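Local coordinates for probable 3-hydroxybutyryl-CoA dehydrogenase (Escherichia coli, PDB 3MOG) that catalyses the NAD+-dependent oxidation of (3S)-3-hydroxyadipyl-CoA to 3-oxoadipyl-CoA in phenylacetate degradation, at the interface of chains A and B. Residues are numbered along the deposited sequence; one frame, centred on the assembly and turned at random. Chains: chain A/B, Probable 3-hydroxybutyryl-CoA dehydrogenase.

Contact 1: the interface of chains A and B. Residues chain A 126, 159; chain B 267-268, 271, 273.
The side-chain hydroxyl OG1 of A:Thr126 lies against the carboxylate of B:Glu267 while serving its own chain. OG1 of A:Thr126 accepts a hydrogen bond from the backbone N of A:Leu159 at 2.9 Å, with 148° at the hydrogen. This bond ties the loop of A:Leu159 to helix 125-128 and probably fixes the rotation of the threonine. The hydroxyl sits beside the backbone N (chi1 -48°), which turns the methyl CG2 toward chain B. There CG2 of A:Thr126 rests 3.7 Å from CA of B:Gly271. A:Thr126 and B:Glu267 cross at about a right angle, and OG1 of the threonine lies 3.2 Å from the carboxylate carbon CD of the glutamate. B:Glu267 is bent at its second torsion (chi2 100°), which brings its carboxylate round to the threonine.

Chain B hides 83 Å² of A:Leu159, which carries the apolar half of the patch. CD2 of A:Leu159 meets CD2 of B:Leu268 at 3.7 Å. The same methyl lies over one face of the B:Arg273 guanidinium, toward its rim. The other methyl, CD1 of A:Leu159, packs 4.0 Å from CG of B:Glu267 as the two side chains run past each other in opposite directions. B:Arg273 reaches across with an extended chain, and its NH1 is 3.5 Å from the backbone O of A:Leu159.

On chain A the patch joins helix 125-128 to the loop after strand 152-157, both in the NAD-binding domain. On chain B it joins the end of helix 263-270 to the loop that follows.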
# COMPACT_ATOMS: atom_id res chain seq x y z
N THR A 126 14.61 -5.89 20.07
CA THR A 126 14.82 -4.57 20.67
C THR A 126 13.65 -4.18 21.59
O THR A 126 13.85 -3.49 22.59
CB THR A 126 15.08 -3.52 19.58
OG1 THR A 126 16.06 -4.04 18.68
CG2 THR A 126 15.62 -2.22 20.17
N LEU A 159 18.99 -4.04 18.92
CA LEU A 159 19.85 -2.87 18.81
C LEU A 159 20.94 -2.82 19.90
O LEU A 159 22.03 -2.29 19.67
CB LEU A 159 19.00 -1.60 18.78
CG LEU A 159 19.45 -0.39 17.96
CD1 LEU A 159 19.56 -0.69 16.44
CD2 LEU A 159 18.48 0.75 18.22
N GLU B 267 12.95 1.03 15.34
CA GLU B 267 13.81 0.31 16.28
C GLU B 267 14.29 1.23 17.43
O GLU B 267 14.27 0.84 18.59
CB GLU B 267 14.99 -0.31 15.54
CG GLU B 267 15.68 -1.45 16.28
CD GLU B 267 15.25 -2.82 15.79
OE1 GLU B 267 14.03 -3.11 15.77
OE2 GLU B 267 16.16 -3.60 15.44
N LEU B 268 14.69 2.46 17.09
CA LEU B 268 15.08 3.46 18.08
C LEU B 268 13.96 3.77 19.08
O LEU B 268 14.21 3.88 20.29
CB LEU B 268 15.57 4.74 17.42
CG LEU B 268 16.87 4.63 16.63
CD1 LEU B 268 17.04 5.88 15.81
CD2 LEU B 268 18.09 4.41 17.52
N GLY B 271 12.92 0.62 21.27
CA GLY B 271 14.02 0.37 22.20
C GLY B 271 14.25 1.46 23.24
O GLY B 271 15.26 1.43 23.94
N ARG B 273 15.23 4.46 22.83
CA ARG B 273 16.29 5.40 22.49
C ARG B 273 15.66 6.61 21.81
O ARG B 273 15.67 6.72 20.58
CB ARG B 273 17.34 4.75 21.60
CG ARG B 273 18.13 3.63 22.28
CD ARG B 273 19.22 3.09 21.36
NE ARG B 273 19.81 1.88 21.91
CZ ARG B 273 20.95 1.34 21.49
NH1 ARG B 273 21.41 0.23 22.06
NH2 ARG B 273 21.63 1.91 20.50

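Contact 2: the interface of chains A and B. Residues chain A 124, 126-127, 185; chain B 267, 270-271.
A:Ser124 has an extended backbone just before helix 125-128, and it faces the last turn of chain B helix 263-270. This is a subunit contact of a 3-hydroxyacyl-CoA dehydrogenase, between the NAD-binding domain of A and the C-terminal domain family segment of B. At B:Gly271 the chain leaves the helix.

The hydroxyl OG of A:Ser124 stands anti to the backbone N (chi1 174°) and points toward chain B. OG of A:Ser124 makes a weak hydrogen bond of 3.4 Å to the carboxylate oxygen OE1 of B:Glu267. Within chain A, OG of A:Ser124 accepts a weak hydrogen bond from the backbone N of A:Thr126, at 3.3 Å.

Chain A hides 46 Å² of B:Ile270. CG1 lies between the backbone N and the carbonyl carbon (chi1 70°), and the chain then runs straight to CD1. The methyl CD1 of B:Ile270 lies 3.8 Å from CB of A:Ser124 and also borders the serine OG.

The second carboxylate oxygen, OE2 of B:Glu267, is 3.4 Å from the backbone O of A:Ser185. A:Ala127 brings its CA to 3.9 Å from the backbone O of B:Ile270.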
# COMPACT_ATOMS: atom_id res chain seq x y z
N SER A 124 10.07 -8.25 17.81
CA SER A 124 11.37 -7.59 17.80
C SER A 124 12.18 -7.81 19.08
O SER A 124 11.65 -7.68 20.18
CB SER A 124 11.20 -6.09 17.56
OG SER A 124 12.45 -5.40 17.68
N THR A 126 14.61 -5.89 20.07
CA THR A 126 14.82 -4.57 20.67
C THR A 126 13.65 -4.18 21.59
O THR A 126 13.85 -3.49 22.59
CB THR A 126 15.08 -3.52 19.58
OG1 THR A 126 16.06 -4.04 18.68
CG2 THR A 126 15.62 -2.22 20.17
N ALA A 127 12.45 -4.65 21.25
CA ALA A 127 11.26 -4.40 22.06
C ALA A 127 11.33 -5.18 23.39
O ALA A 127 11.05 -4.62 24.46
CB ALA A 127 9.98 -4.78 21.28
N SER A 185 17.39 -7.77 13.98
CA SER A 185 15.97 -7.98 14.26
C SER A 185 15.10 -7.18 13.29
O SER A 185 14.68 -6.06 13.59
CB SER A 185 15.66 -7.56 15.70
OG SER A 185 14.40 -8.06 16.11
N GLU B 267 12.95 1.03 15.34
CA GLU B 267 13.81 0.31 16.28
C GLU B 267 14.29 1.23 17.43
O GLU B 267 14.27 0.84 18.59
CB GLU B 267 14.99 -0.31 15.54
CG GLU B 267 15.68 -1.45 16.28
CD GLU B 267 15.25 -2.82 15.79
OE1 GLU B 267 14.03 -3.11 15.77
OE2 GLU B 267 16.16 -3.60 15.44
N ILE B 270 10.95 1.83 19.76
CA ILE B 270 10.58 0.64 20.53
C ILE B 270 11.69 0.18 21.51
O ILE B 270 11.42 -0.54 22.46
CB ILE B 270 10.12 -0.53 19.61
CG1 ILE B 270 11.30 -1.11 18.81
CG2 ILE B 270 8.98 -0.06 18.70
CD1 ILE B 270 10.95 -2.27 17.88
N GLY B 271 12.92 0.62 21.27
CA GLY B 271 14.02 0.37 22.20
C GLY B 271 14.25 1.46 23.24
O GLY B 271 15.26 1.43 23.94

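Contact 3: the interface of chains A and B. Residues chain A 406-407; chain B 207-208.
The methylene CD of A:Lys407 packs 3.8 Å from the carboxylate carbon CD of B:Glu207. The two side chains cross at a slant. A bend at the second torsion of the lysine (chi2 -62°) carries its middle toward chain B. Its chain, extended beyond CG, sets the carboxylate of B:Glu207 alongside the aliphatic part of the lysine. The methylene CG of B:Glu208 also borders CD of A:Lys407, at 4.1 Å.

Further out the charges draw near without touching. NZ of A:Lys407 lies 4.2 Å from OE1 of B:Glu207. The carboxylate oxygen OE2 of B:Glu208 is farther from NZ of A:Lys407, at 5.1 Å. The lysine charge would probably offset part of the negative charge of the two glutamates. With an alanine at A:Lys407, both carboxylates would probably lose this nearby positive charge, and a gap would open beside B:Glu207.

A:Gln406 and B:Glu208 run side by side and point the same way. Their amide and carboxylate planes are 36° apart. NE2 of A:Gln406 lies 3.9 Å from OE1 of B:Glu208.

These residues sit where helix 390-406 of A and helix 196-207 of B end. The two helix ends are bridged by water 1, which lies 2.9 Å from the backbone O of A:Lys407 and 2.9 Å from the backbone O of B:Glu207.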
# COMPACT_ATOMS: atom_id res chain seq x y z
N GLN A 406 21.54 -5.81 0.84
CA GLN A 406 21.81 -4.37 0.81
C GLN A 406 21.17 -3.56 1.94
O GLN A 406 21.56 -2.41 2.19
CB GLN A 406 21.43 -3.75 -0.55
CG GLN A 406 19.94 -3.49 -0.73
CD GLN A 406 19.62 -2.71 -1.99
OE1 GLN A 406 18.56 -2.88 -2.59
NE2 GLN A 406 20.53 -1.84 -2.40
N LYS A 407 20.17 -4.14 2.61
CA LYS A 407 19.59 -3.49 3.81
C LYS A 407 20.34 -3.89 5.10
O LYS A 407 19.94 -3.51 6.21
CB LYS A 407 18.08 -3.77 3.92
CG LYS A 407 17.21 -3.24 2.77
CD LYS A 407 17.26 -1.72 2.64
CE LYS A 407 16.45 -1.25 1.45
NZ LYS A 407 15.01 -1.59 1.57
N GLU B 207 19.78 3.27 6.41
CA GLU B 207 19.45 1.85 6.31
C GLU B 207 20.38 1.14 5.33
O GLU B 207 20.80 0.00 5.58
CB GLU B 207 17.98 1.64 5.88
CG GLU B 207 17.46 0.21 6.11
CD GLU B 207 15.97 0.02 5.77
OE1 GLU B 207 15.41 0.78 4.96
OE2 GLU B 207 15.36 -0.91 6.33
N GLU B 208 20.71 1.82 4.24
CA GLU B 208 21.61 1.28 3.25
C GLU B 208 23.06 1.62 3.53
O GLU B 208 23.92 1.29 2.73
CB GLU B 208 21.21 1.76 1.84
CG GLU B 208 20.03 0.99 1.25
CD GLU B 208 19.57 1.53 -0.10
OE1 GLU B 208 20.43 1.75 -0.99
OE2 GLU B 208 18.35 1.73 -0.28
O HOH W 1 21.15 -1.54 7.95

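Contact 1 and contact 2 are neighbouring parts of one patch. Their C-alpha centres are about 4 Å apart, and they share A:Thr126, B:Glu267 and B:Gly271. In both, helix 125-128 of chain A meets the end of helix 263-270 of chain B. Contact 3 has its C-alpha centre about 17 Å from those of the other two and shares no residue with them. It uses the ends of helix 390-406 of A and helix 196-207 of B. Chain B is touched at well-separated places, which is likely to limit rocking between the subunits. In these patches the chains present different surfaces, consistent with a homotrimer.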